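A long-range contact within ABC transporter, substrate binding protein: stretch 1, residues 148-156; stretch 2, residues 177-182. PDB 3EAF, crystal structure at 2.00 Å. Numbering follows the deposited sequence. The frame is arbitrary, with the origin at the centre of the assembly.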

# COMPACT_ATOMS: atom_id res chain seq x y z
N TYR A 148 -2.66 5.03 16.36
CA TYR A 148 -3.16 5.45 15.05
C TYR A 148 -3.95 6.75 15.18
O TYR A 148 -4.41 7.08 16.29
CB TYR A 148 -4.05 4.36 14.44
CG TYR A 148 -5.30 4.09 15.26
CD1 TYR A 148 -6.51 4.69 14.92
CD2 TYR A 148 -5.25 3.27 16.39
CE1 TYR A 148 -7.66 4.47 15.69
CE2 TYR A 148 -6.40 3.04 17.16
CZ TYR A 148 -7.59 3.64 16.80
OH TYR A 148 -8.73 3.42 17.53
N ASP A 149 -4.12 7.46 14.07
CA ASP A 149 -4.91 8.69 14.03
C ASP A 149 -6.40 8.38 13.90
O ASP A 149 -6.87 7.95 12.84
CB ASP A 149 -4.44 9.60 12.88
CG ASP A 149 -4.99 11.03 12.96
OD1 ASP A 149 -6.09 11.24 13.54
OD2 ASP A 149 -4.33 11.95 12.44
N SER A 150 -7.15 8.61 14.97
CA SER A 150 -8.58 8.31 15.02
C SER A 150 -9.41 9.09 14.01
O SER A 150 -10.57 8.73 13.77
CB SER A 150 -9.13 8.55 16.43
OG SER A 150 -8.99 9.91 16.81
N LYS A 151 -8.83 10.13 13.41
CA LYS A 151 -9.55 11.03 12.49
C LYS A 151 -9.34 10.72 11.01
O LYS A 151 -10.03 11.28 10.14
CB LYS A 151 -9.14 12.48 12.77
CG LYS A 151 -9.49 12.95 14.17
CD LYS A 151 -9.05 14.40 14.39
CE LYS A 151 -8.86 14.67 15.88
NZ LYS A 151 -8.81 16.13 16.16
N VAL A 152 -8.39 9.83 10.73
CA VAL A 152 -7.98 9.54 9.37
C VAL A 152 -8.45 8.14 8.97
O VAL A 152 -8.12 7.16 9.64
CB VAL A 152 -6.44 9.70 9.23
CG1 VAL A 152 -5.98 9.32 7.82
CG2 VAL A 152 -6.04 11.14 9.55
N ALA A 153 -9.22 8.06 7.88
CA ALA A 153 -9.78 6.78 7.41
C ALA A 153 -8.70 5.70 7.19
O ALA A 153 -8.91 4.52 7.53
CB ALA A 153 -10.61 6.99 6.14
N TYR A 154 -7.57 6.10 6.62
CA TYR A 154 -6.40 5.22 6.45
C TYR A 154 -5.88 4.65 7.77
O TYR A 154 -5.69 3.43 7.90
CB TYR A 154 -5.29 5.99 5.71
CG TYR A 154 -3.87 5.56 6.02
CD1 TYR A 154 -3.44 4.23 5.80
CD2 TYR A 154 -2.94 6.47 6.53
CE1 TYR A 154 -2.14 3.83 6.08
CE2 TYR A 154 -1.63 6.08 6.82
CZ TYR A 154 -1.24 4.76 6.59
OH TYR A 154 0.04 4.37 6.86
N SER A 155 -5.66 5.54 8.73
CA SER A 155 -5.11 5.16 10.04
C SER A 155 -6.03 4.23 10.81
O SER A 155 -5.57 3.40 11.59
CB SER A 155 -4.82 6.41 10.87
OG SER A 155 -3.96 7.28 10.17
N ARG A 156 -7.34 4.38 10.59
CA ARG A 156 -8.38 3.60 11.25
C ARG A 156 -8.63 2.23 10.61
O ARG A 156 -9.18 1.34 11.25
CB ARG A 156 -9.71 4.35 11.21
CG ARG A 156 -9.86 5.56 12.10
CD ARG A 156 -11.35 5.94 12.21
NE ARG A 156 -11.96 6.31 10.93
CZ ARG A 156 -12.14 7.56 10.51
NH1 ARG A 156 -11.76 8.59 11.27
NH2 ARG A 156 -12.72 7.80 9.33
N TYR A 177 -4.28 4.47 21.17
CA TYR A 177 -3.55 5.71 21.45
C TYR A 177 -3.56 6.59 20.21
O TYR A 177 -3.21 6.15 19.11
CB TYR A 177 -2.12 5.39 21.94
CG TYR A 177 -2.14 4.50 23.17
CD1 TYR A 177 -2.13 5.04 24.45
CD2 TYR A 177 -2.26 3.11 23.05
CE1 TYR A 177 -2.19 4.23 25.58
CE2 TYR A 177 -2.32 2.30 24.16
CZ TYR A 177 -2.29 2.86 25.43
OH TYR A 177 -2.35 2.04 26.54
N ASP A 178 -3.97 7.84 20.40
CA ASP A 178 -4.26 8.76 19.30
C ASP A 178 -3.00 9.48 18.82
O ASP A 178 -2.68 10.58 19.28
CB ASP A 178 -5.34 9.76 19.74
CG ASP A 178 -6.06 10.42 18.56
OD1 ASP A 178 -5.52 10.42 17.43
OD2 ASP A 178 -7.17 10.95 18.77
N LEU A 179 -2.29 8.84 17.89
CA LEU A 179 -1.11 9.45 17.29
C LEU A 179 -1.51 10.13 15.99
O LEU A 179 -1.95 9.46 15.05
CB LEU A 179 -0.02 8.40 17.04
CG LEU A 179 1.28 8.91 16.39
CD1 LEU A 179 2.13 9.69 17.39
CD2 LEU A 179 2.06 7.74 15.80
N PRO A 180 -1.38 11.47 15.93
CA PRO A 180 -1.78 12.20 14.73
C PRO A 180 -0.98 11.79 13.50
O PRO A 180 0.21 11.46 13.61
CB PRO A 180 -1.50 13.66 15.09
CG PRO A 180 -1.53 13.69 16.60
CD PRO A 180 -0.88 12.39 16.97
N LEU A 181 -1.62 11.82 12.33
CA LEU A 181 -0.91 11.61 11.06
C LEU A 181 0.22 12.63 10.88
O LEU A 181 1.28 12.31 10.33
CB LEU A 181 -1.89 11.69 9.88
CG LEU A 181 -1.38 11.42 8.46
CD1 LEU A 181 -1.13 9.92 8.24
CD2 LEU A 181 -2.37 11.96 7.43
N ARG A 182 -0.01 13.85 11.36
CA ARG A 182 0.98 14.93 11.29
C ARG A 182 1.68 15.12 12.64
O ARG A 182 2.02 16.24 13.02
CB ARG A 182 0.31 16.24 10.87
CG ARG A 182 -0.39 16.23 9.53
CD ARG A 182 -1.43 17.35 9.47
NE ARG A 182 -2.26 17.29 8.26
CZ ARG A 182 -3.35 16.55 8.12
NH1 ARG A 182 -3.78 15.77 9.11
NH2 ARG A 182 -4.02 16.57 6.98
O HOH W 1 -6.25 12.45 15.80

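Side chains can bond to the backbone of a neighbouring segment as well as to each other, as the contact between residues 148-156 and 177-182 illustrates. The two stretches begin side by side, with the CA atoms of Y148 and L179 5.0 Å apart and those of D149 and P180 4.8 Å apart. Y148 N donates to Y177 O at 3.0 Å with a nearly straight geometry. The carbonyl of Y148 then receives a weak, bent bond from L179 N, 3.2 Å from Y148 O, and a CA-H...O contact from D178, whose CA lies 3.5 Å from Y148 O. D149 N also comes within 3.1 Å of L179 O, but the angle is too poor for a hydrogen bond.

Beyond this point stretch 1 folds into a type I turn from D149 to V152, closed by V152 N donating to D149 O at 3.2 Å. V152 is the N-cap residue of the helix that follows, and its own carbonyl accepts from R156 N.

D149 OD2 accepts from L181 N at 2.7 Å and 168°, a short, straight bond that ties the second stretch to the turn. D149 OD1 accepts from K151 N at 3.0 Å, so the same carboxylate also braces the turn from within. One acidic group thus satisfies amides on both segments.

D178 answers from the other stretch. D178 OD2 accepts from S150 OG at 2.9 Å, while D178 OD1 receives a weak bond from S150 N at 3.5 Å, so that the carboxylate engages both the hydroxyl and the amide of one serine. The two carboxylates lie close, with D149 OD1 and D178 OD1 4.0 Å apart. A water sits between them and donates to both, its O 2.6 Å from D149 OD1 and 2.7 Å from D178 OD1; its two hydrogens offset the unfavourable proximity of the carboxylates.

L181 supplies the apolar part of the contact. The CA-to-CB bond of L181 points toward stretch 1, where L181 CB lies 4.2 Å from V152 CG2 and L181 CD1 lies 4.1 Å from Y154 CE2, meeting the tyrosine ring at its edge. The buried leucine therefore packs against the start of the helix while its backbone amide is held by D149. Polar anchoring and apolar packing converge on a single residue, within an interface that buries 405 Å² in total.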